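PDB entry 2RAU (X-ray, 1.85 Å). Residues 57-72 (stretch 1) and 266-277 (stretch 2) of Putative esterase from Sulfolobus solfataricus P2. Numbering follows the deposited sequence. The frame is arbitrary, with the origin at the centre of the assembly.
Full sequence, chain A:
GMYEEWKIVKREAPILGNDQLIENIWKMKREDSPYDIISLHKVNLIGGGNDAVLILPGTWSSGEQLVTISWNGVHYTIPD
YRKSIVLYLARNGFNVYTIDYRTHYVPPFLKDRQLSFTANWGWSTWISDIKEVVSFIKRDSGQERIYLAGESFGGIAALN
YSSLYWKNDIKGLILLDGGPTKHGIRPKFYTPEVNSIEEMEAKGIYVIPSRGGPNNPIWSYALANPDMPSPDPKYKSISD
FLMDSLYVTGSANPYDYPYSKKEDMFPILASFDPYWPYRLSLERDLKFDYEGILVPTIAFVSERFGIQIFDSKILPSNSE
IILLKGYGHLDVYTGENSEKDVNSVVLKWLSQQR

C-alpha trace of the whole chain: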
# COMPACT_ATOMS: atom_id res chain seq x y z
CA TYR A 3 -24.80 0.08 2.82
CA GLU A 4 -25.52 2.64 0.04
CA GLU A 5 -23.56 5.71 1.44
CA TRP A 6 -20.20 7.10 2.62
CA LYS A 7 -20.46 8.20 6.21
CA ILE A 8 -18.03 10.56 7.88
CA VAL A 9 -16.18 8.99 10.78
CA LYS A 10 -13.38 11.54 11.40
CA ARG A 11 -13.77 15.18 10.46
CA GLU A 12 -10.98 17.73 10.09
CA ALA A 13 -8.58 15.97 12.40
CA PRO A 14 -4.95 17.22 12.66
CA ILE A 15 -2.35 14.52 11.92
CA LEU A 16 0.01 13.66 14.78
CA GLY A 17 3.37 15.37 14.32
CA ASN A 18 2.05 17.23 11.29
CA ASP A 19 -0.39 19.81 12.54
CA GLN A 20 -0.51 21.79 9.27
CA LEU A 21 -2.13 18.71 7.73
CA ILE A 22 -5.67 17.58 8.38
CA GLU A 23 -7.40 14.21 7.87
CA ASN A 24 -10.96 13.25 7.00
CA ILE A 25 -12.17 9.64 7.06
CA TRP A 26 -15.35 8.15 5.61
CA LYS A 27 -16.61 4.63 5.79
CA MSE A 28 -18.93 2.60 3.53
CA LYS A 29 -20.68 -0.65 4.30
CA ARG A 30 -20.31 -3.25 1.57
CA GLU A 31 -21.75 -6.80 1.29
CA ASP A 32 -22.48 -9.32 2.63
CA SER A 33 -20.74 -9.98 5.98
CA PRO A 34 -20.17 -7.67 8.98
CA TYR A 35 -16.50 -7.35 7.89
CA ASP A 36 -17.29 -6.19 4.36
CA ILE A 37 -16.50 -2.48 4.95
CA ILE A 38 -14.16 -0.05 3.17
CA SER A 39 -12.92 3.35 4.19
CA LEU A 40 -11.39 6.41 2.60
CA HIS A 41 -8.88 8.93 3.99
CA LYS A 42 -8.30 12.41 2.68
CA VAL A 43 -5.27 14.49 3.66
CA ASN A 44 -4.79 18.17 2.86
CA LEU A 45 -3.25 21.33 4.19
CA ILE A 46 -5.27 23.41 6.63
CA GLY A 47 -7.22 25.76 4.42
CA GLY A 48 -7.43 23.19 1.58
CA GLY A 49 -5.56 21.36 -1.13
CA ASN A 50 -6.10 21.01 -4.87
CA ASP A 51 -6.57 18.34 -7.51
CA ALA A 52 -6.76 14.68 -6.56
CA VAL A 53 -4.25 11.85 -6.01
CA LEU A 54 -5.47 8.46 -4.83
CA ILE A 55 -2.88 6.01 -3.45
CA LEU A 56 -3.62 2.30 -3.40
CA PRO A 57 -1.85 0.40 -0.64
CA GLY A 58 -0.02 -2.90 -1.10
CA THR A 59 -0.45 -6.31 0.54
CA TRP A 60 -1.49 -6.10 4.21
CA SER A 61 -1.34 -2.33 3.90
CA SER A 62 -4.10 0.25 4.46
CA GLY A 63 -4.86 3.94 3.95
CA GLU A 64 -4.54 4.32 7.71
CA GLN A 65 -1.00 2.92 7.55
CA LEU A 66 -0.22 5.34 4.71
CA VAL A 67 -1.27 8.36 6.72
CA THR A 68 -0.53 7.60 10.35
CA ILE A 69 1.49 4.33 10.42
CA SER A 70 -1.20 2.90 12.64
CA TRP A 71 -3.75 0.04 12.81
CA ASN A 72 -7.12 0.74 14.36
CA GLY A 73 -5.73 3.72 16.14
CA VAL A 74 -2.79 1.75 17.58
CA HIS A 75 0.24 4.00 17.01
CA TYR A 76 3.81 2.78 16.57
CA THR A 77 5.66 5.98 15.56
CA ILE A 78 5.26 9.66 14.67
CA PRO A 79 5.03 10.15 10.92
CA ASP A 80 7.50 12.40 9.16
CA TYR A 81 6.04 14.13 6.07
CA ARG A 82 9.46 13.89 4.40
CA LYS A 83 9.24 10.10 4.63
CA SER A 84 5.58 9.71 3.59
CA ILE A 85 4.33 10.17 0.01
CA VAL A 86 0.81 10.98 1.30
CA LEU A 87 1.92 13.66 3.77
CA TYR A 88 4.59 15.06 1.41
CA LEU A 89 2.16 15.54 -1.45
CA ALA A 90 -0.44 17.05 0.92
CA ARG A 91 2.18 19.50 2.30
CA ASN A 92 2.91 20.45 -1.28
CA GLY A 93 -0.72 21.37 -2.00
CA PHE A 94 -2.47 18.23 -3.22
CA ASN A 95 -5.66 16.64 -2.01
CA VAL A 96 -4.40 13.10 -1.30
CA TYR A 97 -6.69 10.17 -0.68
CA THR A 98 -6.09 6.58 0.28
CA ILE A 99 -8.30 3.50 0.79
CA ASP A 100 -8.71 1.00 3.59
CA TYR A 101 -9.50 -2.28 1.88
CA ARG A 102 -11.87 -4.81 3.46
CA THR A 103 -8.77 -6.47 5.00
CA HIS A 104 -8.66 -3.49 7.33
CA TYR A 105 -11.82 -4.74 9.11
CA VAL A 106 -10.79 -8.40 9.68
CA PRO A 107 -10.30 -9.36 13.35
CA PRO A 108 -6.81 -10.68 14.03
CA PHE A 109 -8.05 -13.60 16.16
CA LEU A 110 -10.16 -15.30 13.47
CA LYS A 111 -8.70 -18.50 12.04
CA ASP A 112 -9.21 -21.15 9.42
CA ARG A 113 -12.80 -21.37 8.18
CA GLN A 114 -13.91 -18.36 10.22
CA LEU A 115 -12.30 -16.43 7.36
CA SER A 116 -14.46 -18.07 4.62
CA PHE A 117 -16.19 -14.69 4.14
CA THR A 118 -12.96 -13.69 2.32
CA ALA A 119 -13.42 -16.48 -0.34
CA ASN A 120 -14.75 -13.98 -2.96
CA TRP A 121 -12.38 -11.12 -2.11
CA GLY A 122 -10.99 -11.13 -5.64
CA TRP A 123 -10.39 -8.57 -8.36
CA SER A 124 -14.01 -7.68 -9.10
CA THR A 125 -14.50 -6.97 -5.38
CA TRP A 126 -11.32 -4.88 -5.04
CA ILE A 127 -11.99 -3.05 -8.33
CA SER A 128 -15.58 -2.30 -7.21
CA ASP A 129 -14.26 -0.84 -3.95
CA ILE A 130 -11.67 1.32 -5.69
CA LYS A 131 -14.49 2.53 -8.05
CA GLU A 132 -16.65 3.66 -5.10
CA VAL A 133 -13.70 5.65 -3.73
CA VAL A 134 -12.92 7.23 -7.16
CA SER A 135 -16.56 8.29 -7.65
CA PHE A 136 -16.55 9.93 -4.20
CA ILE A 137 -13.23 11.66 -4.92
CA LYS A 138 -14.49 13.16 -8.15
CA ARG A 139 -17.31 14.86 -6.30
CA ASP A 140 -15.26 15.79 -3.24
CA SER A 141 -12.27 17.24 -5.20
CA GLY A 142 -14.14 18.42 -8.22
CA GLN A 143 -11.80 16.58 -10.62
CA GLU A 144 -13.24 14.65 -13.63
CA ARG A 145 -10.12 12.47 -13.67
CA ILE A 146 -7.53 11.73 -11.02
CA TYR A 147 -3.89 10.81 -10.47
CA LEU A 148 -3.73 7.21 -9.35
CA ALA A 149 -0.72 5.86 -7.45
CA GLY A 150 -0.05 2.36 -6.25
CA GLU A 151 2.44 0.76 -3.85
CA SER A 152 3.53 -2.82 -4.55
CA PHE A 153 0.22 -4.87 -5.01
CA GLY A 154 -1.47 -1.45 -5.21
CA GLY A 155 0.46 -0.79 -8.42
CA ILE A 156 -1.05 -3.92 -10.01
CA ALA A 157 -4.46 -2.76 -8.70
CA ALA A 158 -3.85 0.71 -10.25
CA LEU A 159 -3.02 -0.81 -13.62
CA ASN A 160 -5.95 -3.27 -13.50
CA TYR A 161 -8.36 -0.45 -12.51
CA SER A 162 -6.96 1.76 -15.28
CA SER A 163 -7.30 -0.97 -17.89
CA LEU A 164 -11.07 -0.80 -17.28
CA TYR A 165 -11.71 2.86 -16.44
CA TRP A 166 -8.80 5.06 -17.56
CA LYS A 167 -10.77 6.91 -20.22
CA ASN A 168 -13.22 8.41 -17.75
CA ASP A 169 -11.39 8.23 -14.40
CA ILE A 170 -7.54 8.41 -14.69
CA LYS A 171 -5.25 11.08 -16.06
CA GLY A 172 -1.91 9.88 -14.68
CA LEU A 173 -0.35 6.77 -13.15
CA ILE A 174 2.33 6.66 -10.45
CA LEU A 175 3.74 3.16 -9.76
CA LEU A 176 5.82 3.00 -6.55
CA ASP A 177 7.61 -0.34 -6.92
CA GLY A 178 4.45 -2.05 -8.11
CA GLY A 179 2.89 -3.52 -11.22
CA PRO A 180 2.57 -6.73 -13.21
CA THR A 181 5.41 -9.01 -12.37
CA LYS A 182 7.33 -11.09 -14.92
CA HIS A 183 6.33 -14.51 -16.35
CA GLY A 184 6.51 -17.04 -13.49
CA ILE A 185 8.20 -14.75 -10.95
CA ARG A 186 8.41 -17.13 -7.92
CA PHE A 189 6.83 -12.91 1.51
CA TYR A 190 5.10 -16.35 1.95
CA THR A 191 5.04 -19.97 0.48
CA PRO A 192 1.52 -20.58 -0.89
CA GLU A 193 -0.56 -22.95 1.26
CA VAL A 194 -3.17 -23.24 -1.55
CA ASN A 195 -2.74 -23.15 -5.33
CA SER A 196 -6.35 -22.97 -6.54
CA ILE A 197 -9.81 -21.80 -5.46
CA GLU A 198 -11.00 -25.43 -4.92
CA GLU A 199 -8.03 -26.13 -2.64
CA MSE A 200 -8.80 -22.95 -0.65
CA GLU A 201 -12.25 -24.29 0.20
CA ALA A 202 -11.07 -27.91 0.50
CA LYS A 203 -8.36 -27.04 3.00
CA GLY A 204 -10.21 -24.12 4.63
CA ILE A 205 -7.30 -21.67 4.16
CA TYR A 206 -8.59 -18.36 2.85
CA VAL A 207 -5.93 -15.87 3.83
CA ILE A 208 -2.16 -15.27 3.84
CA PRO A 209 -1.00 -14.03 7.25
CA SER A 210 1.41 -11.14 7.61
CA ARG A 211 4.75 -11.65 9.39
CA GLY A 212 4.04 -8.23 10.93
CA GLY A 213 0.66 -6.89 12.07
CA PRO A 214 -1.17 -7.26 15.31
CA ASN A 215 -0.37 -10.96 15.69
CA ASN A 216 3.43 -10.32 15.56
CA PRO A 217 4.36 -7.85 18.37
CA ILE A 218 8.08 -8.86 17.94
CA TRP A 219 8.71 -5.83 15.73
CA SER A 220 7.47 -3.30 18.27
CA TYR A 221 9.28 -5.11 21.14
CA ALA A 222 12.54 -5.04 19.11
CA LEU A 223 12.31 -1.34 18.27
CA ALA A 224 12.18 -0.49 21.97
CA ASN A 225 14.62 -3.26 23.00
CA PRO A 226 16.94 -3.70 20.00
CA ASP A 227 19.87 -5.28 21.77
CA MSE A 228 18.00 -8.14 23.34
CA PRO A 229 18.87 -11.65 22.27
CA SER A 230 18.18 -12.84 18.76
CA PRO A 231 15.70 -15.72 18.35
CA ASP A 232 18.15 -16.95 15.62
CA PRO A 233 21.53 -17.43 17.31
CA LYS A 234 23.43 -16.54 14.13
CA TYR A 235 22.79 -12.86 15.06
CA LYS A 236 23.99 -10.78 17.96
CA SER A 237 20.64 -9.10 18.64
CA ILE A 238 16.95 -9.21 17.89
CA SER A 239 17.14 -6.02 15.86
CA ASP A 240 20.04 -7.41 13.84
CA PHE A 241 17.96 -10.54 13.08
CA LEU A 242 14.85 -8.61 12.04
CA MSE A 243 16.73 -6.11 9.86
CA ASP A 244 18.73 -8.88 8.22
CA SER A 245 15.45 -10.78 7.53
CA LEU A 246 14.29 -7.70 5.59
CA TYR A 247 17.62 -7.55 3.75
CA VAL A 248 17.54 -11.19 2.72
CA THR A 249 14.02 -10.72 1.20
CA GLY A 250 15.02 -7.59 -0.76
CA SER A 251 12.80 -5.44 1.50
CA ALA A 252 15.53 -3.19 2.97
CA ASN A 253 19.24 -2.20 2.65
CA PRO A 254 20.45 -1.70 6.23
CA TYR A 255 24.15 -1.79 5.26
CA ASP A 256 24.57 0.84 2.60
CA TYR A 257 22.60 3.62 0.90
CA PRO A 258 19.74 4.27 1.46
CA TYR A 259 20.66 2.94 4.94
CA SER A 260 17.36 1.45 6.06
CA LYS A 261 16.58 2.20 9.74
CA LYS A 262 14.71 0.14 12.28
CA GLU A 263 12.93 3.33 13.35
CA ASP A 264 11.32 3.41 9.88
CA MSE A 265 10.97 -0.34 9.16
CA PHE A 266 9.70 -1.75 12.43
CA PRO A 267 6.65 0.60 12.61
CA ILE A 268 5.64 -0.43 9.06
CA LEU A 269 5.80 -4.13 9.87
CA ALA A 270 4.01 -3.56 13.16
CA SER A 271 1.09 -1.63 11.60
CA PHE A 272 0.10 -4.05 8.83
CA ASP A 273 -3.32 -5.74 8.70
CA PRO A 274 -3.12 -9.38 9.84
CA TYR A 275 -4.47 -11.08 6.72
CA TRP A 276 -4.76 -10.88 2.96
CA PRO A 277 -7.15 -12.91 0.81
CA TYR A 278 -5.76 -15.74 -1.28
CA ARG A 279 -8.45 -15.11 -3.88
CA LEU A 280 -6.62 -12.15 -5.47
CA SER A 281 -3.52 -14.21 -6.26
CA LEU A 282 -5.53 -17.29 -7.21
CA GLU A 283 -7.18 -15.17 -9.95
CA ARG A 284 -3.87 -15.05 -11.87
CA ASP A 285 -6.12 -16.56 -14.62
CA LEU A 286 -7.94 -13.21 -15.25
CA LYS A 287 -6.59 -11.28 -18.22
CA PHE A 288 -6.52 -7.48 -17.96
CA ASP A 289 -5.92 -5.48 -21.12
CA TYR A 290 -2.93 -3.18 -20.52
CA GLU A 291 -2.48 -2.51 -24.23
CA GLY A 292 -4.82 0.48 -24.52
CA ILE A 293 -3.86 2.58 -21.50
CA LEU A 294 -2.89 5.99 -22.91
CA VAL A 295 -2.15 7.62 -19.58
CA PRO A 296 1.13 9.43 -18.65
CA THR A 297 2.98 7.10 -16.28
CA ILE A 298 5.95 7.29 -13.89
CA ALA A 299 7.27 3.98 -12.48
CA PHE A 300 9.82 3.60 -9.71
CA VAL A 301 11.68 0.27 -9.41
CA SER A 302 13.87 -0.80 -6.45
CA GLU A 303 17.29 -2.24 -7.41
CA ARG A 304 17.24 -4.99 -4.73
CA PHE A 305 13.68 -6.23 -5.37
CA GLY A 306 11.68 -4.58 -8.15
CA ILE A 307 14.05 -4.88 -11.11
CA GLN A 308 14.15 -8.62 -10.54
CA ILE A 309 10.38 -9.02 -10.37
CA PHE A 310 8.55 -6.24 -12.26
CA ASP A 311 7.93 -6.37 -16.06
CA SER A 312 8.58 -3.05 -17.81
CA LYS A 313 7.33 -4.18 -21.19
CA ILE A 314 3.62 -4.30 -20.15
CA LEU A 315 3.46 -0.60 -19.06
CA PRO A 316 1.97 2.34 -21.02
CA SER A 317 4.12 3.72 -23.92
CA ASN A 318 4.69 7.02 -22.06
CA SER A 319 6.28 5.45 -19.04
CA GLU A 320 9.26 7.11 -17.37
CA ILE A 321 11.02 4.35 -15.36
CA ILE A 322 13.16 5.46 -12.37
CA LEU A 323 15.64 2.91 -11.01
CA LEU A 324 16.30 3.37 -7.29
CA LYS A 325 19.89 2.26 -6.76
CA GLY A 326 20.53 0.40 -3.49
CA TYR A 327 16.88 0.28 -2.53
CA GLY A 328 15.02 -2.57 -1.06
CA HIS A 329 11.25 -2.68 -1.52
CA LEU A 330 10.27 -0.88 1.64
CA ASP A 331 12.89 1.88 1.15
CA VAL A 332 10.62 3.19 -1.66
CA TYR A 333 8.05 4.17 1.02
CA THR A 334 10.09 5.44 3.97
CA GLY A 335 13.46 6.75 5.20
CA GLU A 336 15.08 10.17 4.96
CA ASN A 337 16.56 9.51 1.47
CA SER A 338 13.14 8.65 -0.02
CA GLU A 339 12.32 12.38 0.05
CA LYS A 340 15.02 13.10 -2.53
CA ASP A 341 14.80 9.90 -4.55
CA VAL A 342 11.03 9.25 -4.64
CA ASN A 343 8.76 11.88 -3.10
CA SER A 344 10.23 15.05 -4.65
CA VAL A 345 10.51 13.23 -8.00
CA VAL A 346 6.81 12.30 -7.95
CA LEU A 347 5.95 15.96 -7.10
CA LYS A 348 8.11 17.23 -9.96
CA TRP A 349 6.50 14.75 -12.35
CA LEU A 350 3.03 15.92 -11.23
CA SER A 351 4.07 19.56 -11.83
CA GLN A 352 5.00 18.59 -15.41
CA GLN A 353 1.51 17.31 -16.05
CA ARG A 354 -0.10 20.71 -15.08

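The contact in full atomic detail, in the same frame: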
# COMPACT_ATOMS: atom_id res chain seq x y z
N PRO A 57 -2.85 1.14 -1.37
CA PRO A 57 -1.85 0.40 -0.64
C PRO A 57 -1.56 -0.97 -1.20
O PRO A 57 -2.32 -1.49 -1.99
CB PRO A 57 -2.46 0.24 0.75
CG PRO A 57 -3.56 1.31 0.80
CD PRO A 57 -4.07 1.37 -0.57
N GLY A 58 -0.47 -1.58 -0.69
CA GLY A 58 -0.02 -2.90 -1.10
C GLY A 58 -0.53 -3.94 -0.13
O GLY A 58 -1.41 -3.67 0.66
N THR A 59 -0.01 -5.17 -0.24
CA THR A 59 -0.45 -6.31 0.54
C THR A 59 -0.29 -6.05 2.04
O THR A 59 0.78 -5.64 2.48
CB THR A 59 0.36 -7.56 0.16
OG1 THR A 59 0.42 -7.63 -1.26
CG2 THR A 59 -0.26 -8.86 0.67
N TRP A 60 -1.37 -6.31 2.78
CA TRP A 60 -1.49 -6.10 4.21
C TRP A 60 -1.42 -4.64 4.60
O TRP A 60 -1.46 -4.32 5.79
CB TRP A 60 -0.42 -6.85 5.02
CG TRP A 60 -0.37 -8.34 4.76
CD1 TRP A 60 -1.27 -9.30 5.18
CD2 TRP A 60 0.68 -9.03 4.12
NE1 TRP A 60 -0.86 -10.52 4.77
CE2 TRP A 60 0.34 -10.40 4.13
CE3 TRP A 60 1.88 -8.63 3.52
CZ2 TRP A 60 1.16 -11.38 3.56
CZ3 TRP A 60 2.67 -9.58 2.90
CH2 TRP A 60 2.30 -10.95 2.93
N SER A 61 -1.41 -3.75 3.63
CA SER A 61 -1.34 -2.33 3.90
C SER A 61 -2.75 -1.72 3.85
O SER A 61 -3.71 -2.39 3.48
CB SER A 61 -0.31 -1.66 2.99
OG SER A 61 -0.07 -0.26 3.31
N SER A 62 -2.86 -0.47 4.35
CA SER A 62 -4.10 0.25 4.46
C SER A 62 -3.86 1.76 4.29
O SER A 62 -2.71 2.24 4.44
CB SER A 62 -4.71 0.00 5.83
OG SER A 62 -3.95 0.57 6.88
N GLY A 63 -4.94 2.50 4.02
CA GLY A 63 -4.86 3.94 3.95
C GLY A 63 -4.45 4.51 5.29
O GLY A 63 -3.69 5.46 5.33
N GLU A 64 -4.96 3.93 6.38
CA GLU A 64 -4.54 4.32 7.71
C GLU A 64 -3.01 4.22 7.87
O GLU A 64 -2.36 5.16 8.33
CB GLU A 64 -5.25 3.45 8.78
CG GLU A 64 -4.90 3.95 10.18
CD GLU A 64 -5.47 3.14 11.34
OE1 GLU A 64 -6.25 2.23 11.05
OE2 GLU A 64 -5.14 3.48 12.52
N GLN A 65 -2.43 3.09 7.49
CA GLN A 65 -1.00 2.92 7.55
C GLN A 65 -0.28 4.01 6.77
O GLN A 65 0.73 4.53 7.25
CB GLN A 65 -0.57 1.56 7.03
CG GLN A 65 0.88 1.25 7.35
CD GLN A 65 1.31 -0.09 6.85
OE1 GLN A 65 0.98 -0.51 5.73
NE2 GLN A 65 2.06 -0.79 7.69
N LEU A 66 -0.83 4.35 5.60
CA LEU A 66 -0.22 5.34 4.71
C LEU A 66 -0.26 6.76 5.19
O LEU A 66 0.51 7.59 4.72
CB LEU A 66 -0.81 5.23 3.31
CG LEU A 66 -0.09 4.34 2.30
CD1 LEU A 66 0.56 3.07 2.84
CD2 LEU A 66 -0.83 4.12 1.05
N VAL A 67 -1.14 7.03 6.15
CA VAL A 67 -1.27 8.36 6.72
C VAL A 67 -0.61 8.41 8.09
O VAL A 67 0.21 9.26 8.35
CB VAL A 67 -2.79 8.80 6.88
CG1 VAL A 67 -2.93 10.24 7.48
CG2 VAL A 67 -3.59 8.62 5.57
N THR A 68 -0.99 7.51 8.99
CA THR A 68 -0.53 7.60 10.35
C THR A 68 0.31 6.41 10.87
O THR A 68 0.69 6.40 12.05
CB THR A 68 -1.71 7.89 11.33
OG1 THR A 68 -2.73 6.94 11.12
CG2 THR A 68 -2.30 9.32 11.15
N ILE A 69 0.65 5.45 10.02
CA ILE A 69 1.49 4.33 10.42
C ILE A 69 0.90 3.69 11.67
O ILE A 69 1.59 3.42 12.67
CB ILE A 69 2.99 4.74 10.59
CG1 ILE A 69 3.36 5.86 9.57
CG2 ILE A 69 3.93 3.53 10.36
CD1 ILE A 69 4.79 6.37 9.66
N SER A 70 -0.41 3.45 11.58
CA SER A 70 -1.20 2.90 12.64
C SER A 70 -2.20 1.86 12.13
O SER A 70 -2.44 1.75 10.91
CB SER A 70 -1.87 4.07 13.37
OG SER A 70 -2.83 4.80 12.60
N TRP A 71 -2.71 1.05 13.07
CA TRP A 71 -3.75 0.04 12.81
C TRP A 71 -4.84 0.16 13.85
O TRP A 71 -4.60 -0.04 15.04
CB TRP A 71 -3.14 -1.35 12.91
CG TRP A 71 -4.06 -2.48 12.58
CD1 TRP A 71 -4.40 -2.94 11.34
CD2 TRP A 71 -4.73 -3.32 13.52
NE1 TRP A 71 -5.23 -4.02 11.46
CE2 TRP A 71 -5.48 -4.25 12.78
CE3 TRP A 71 -4.81 -3.33 14.91
CZ2 TRP A 71 -6.27 -5.22 13.40
CZ3 TRP A 71 -5.57 -4.29 15.52
CH2 TRP A 71 -6.27 -5.24 14.77
N ASN A 72 -6.03 0.58 13.42
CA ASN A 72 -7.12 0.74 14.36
C ASN A 72 -6.79 1.66 15.47
O ASN A 72 -7.24 1.49 16.62
CB ASN A 72 -7.59 -0.64 14.86
CG ASN A 72 -8.39 -1.39 13.81
OD1 ASN A 72 -9.31 -0.83 13.19
ND2 ASN A 72 -8.11 -2.66 13.65
N PHE A 266 10.46 -0.99 11.41
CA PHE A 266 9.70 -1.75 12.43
C PHE A 266 8.25 -1.24 12.57
O PHE A 266 7.33 -2.07 12.71
CB PHE A 266 10.47 -1.82 13.77
CG PHE A 266 11.72 -2.75 13.76
CD1 PHE A 266 12.25 -3.29 12.57
CD2 PHE A 266 12.43 -2.97 14.93
CE1 PHE A 266 13.39 -4.05 12.58
CE2 PHE A 266 13.57 -3.74 14.93
CZ PHE A 266 14.02 -4.30 13.77
N PRO A 267 8.04 0.11 12.60
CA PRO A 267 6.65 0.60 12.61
C PRO A 267 5.78 0.20 11.45
O PRO A 267 4.59 -0.02 11.68
CB PRO A 267 6.79 2.11 12.80
CG PRO A 267 8.09 2.28 13.46
CD PRO A 267 8.98 1.23 12.80
N ILE A 268 6.36 0.02 10.26
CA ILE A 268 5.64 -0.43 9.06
C ILE A 268 5.21 -1.86 9.28
O ILE A 268 4.05 -2.19 9.10
CB ILE A 268 6.48 -0.27 7.72
CG1 ILE A 268 6.62 1.23 7.40
CG2 ILE A 268 5.84 -1.11 6.58
CD1 ILE A 268 7.70 1.64 6.29
N LEU A 269 6.14 -2.73 9.66
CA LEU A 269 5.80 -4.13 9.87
C LEU A 269 4.74 -4.26 10.95
O LEU A 269 3.80 -5.03 10.82
CB LEU A 269 7.06 -4.92 10.23
CG LEU A 269 7.81 -5.59 9.05
CD1 LEU A 269 7.01 -6.76 8.56
CD2 LEU A 269 8.18 -4.64 7.90
N ALA A 270 4.91 -3.49 12.01
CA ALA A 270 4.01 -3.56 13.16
C ALA A 270 2.55 -3.17 12.80
O ALA A 270 1.62 -3.69 13.43
CB ALA A 270 4.52 -2.69 14.29
N SER A 271 2.38 -2.23 11.89
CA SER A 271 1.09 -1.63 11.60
C SER A 271 0.31 -2.26 10.43
O SER A 271 -0.75 -1.76 10.07
CB SER A 271 1.26 -0.12 11.38
OG SER A 271 2.15 0.21 10.35
N PHE A 272 0.84 -3.32 9.85
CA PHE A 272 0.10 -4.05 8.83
C PHE A 272 -1.22 -4.64 9.37
O PHE A 272 -1.35 -4.89 10.54
CB PHE A 272 0.93 -5.23 8.32
CG PHE A 272 2.00 -4.87 7.27
CD1 PHE A 272 1.76 -3.95 6.28
CD2 PHE A 272 3.22 -5.49 7.30
CE1 PHE A 272 2.71 -3.65 5.34
CE2 PHE A 272 4.18 -5.20 6.33
CZ PHE A 272 3.92 -4.27 5.38
N ASP A 273 -2.17 -4.87 8.45
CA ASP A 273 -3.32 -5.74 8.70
C ASP A 273 -2.83 -7.19 8.86
O ASP A 273 -1.80 -7.56 8.34
CB ASP A 273 -4.32 -5.68 7.54
CG ASP A 273 -5.08 -4.36 7.47
OD1 ASP A 273 -5.48 -3.84 8.53
OD2 ASP A 273 -5.41 -3.93 6.32
N PRO A 274 -3.57 -8.01 9.61
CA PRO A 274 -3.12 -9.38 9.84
C PRO A 274 -3.18 -10.35 8.66
O PRO A 274 -2.44 -11.32 8.63
CB PRO A 274 -4.08 -9.87 10.94
CG PRO A 274 -5.29 -8.97 10.81
CD PRO A 274 -4.78 -7.67 10.37
N TYR A 275 -4.12 -10.12 7.76
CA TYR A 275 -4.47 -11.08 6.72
C TYR A 275 -4.78 -10.47 5.38
O TYR A 275 -5.28 -9.35 5.29
CB TYR A 275 -5.69 -11.89 7.14
CG TYR A 275 -5.60 -12.62 8.47
CD1 TYR A 275 -4.66 -13.64 8.65
CD2 TYR A 275 -6.50 -12.36 9.50
CE1 TYR A 275 -4.59 -14.35 9.86
CE2 TYR A 275 -6.46 -13.09 10.68
CZ TYR A 275 -5.50 -14.08 10.84
OH TYR A 275 -5.42 -14.82 11.98
N TRP A 276 -4.54 -11.26 4.35
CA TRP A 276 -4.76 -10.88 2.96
C TRP A 276 -5.43 -12.05 2.25
O TRP A 276 -5.03 -13.15 2.45
CB TRP A 276 -3.44 -10.58 2.28
CG TRP A 276 -3.54 -9.95 0.95
CD1 TRP A 276 -3.34 -10.54 -0.27
CD2 TRP A 276 -3.86 -8.57 0.68
NE1 TRP A 276 -3.53 -9.61 -1.28
CE2 TRP A 276 -3.84 -8.40 -0.72
CE3 TRP A 276 -4.15 -7.47 1.47
CZ2 TRP A 276 -4.09 -7.16 -1.33
CZ3 TRP A 276 -4.38 -6.25 0.87
CH2 TRP A 276 -4.34 -6.10 -0.52
N PRO A 277 -6.48 -11.80 1.44
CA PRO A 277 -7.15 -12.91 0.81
C PRO A 277 -6.33 -13.60 -0.26
O PRO A 277 -5.67 -12.96 -1.11
CB PRO A 277 -8.40 -12.25 0.20
CG PRO A 277 -7.93 -10.85 -0.12
CD PRO A 277 -7.07 -10.50 1.07
O HOH W 1 -4.59 -4.88 4.07
O HOH W 2 -6.50 -2.23 3.92
O HOH W 3 -2.98 -0.34 9.23

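Three direct hydrogen bonds tie these stretches together, one of them weak. The one between backbones runs from Asp273 N to Trp60 O (2.8 Å), where the two stretches come close, with CA of Trp60 4.9 Å from CA of Asp273. Trp60 sits in a type II turn from Gly58 to Ser61, closed by Ser61 N to Gly58 O at 3.0 Å; it has positive phi, as the third residue of such a turn commonly does, and its carbonyl accepts from Asp273 N.

The second bond joins side chains. Gln65 NE2 donates to Ser271 OG (2.8 Å), and both ends are held in place: Ser61 OG donates to Gln65 OE1 at 2.6 Å, while Ser271 OG donates to Pro267 O at 2.8 Å. The result is a chain of hydrogen bonds, serine to amide to serine to carbonyl, in which Ser271 OG both accepts and donates. Ser62 OG caps the helix that carries Gln65, accepting from Gln65 N at 3.0 Å.

The third bond, Trp71 NE1 to Asp273 OD1 (2.9 Å), is weak because its angle is strongly bent; the carboxylate lies at the indole edge. Water extends the polar layer. Water 3 accepts from Ser62 OG and donates to the carbonyls of Ser70 and Ser271, joining acceptors that could not pair directly.

Around this framework the aromatic residues pack. Thr59 CG2 lies over one face of the Trp276 indole, 3.5 Å from the centroid of its five-membered ring, a CH-pi contact. The edge of Trp276 in turn points toward the face of Trp60, with planes at 61°. Trp60 CB also meets Phe272 CD1 at 3.8 Å, so a single tryptophan serves both aromatic neighbours while its carbonyl bonds Asp273. Farther along, Ile69 CG2 rests 4.0 Å from Pro267 CB, and Trp71 CZ2 approaches Pro274 CD at 4.2 Å.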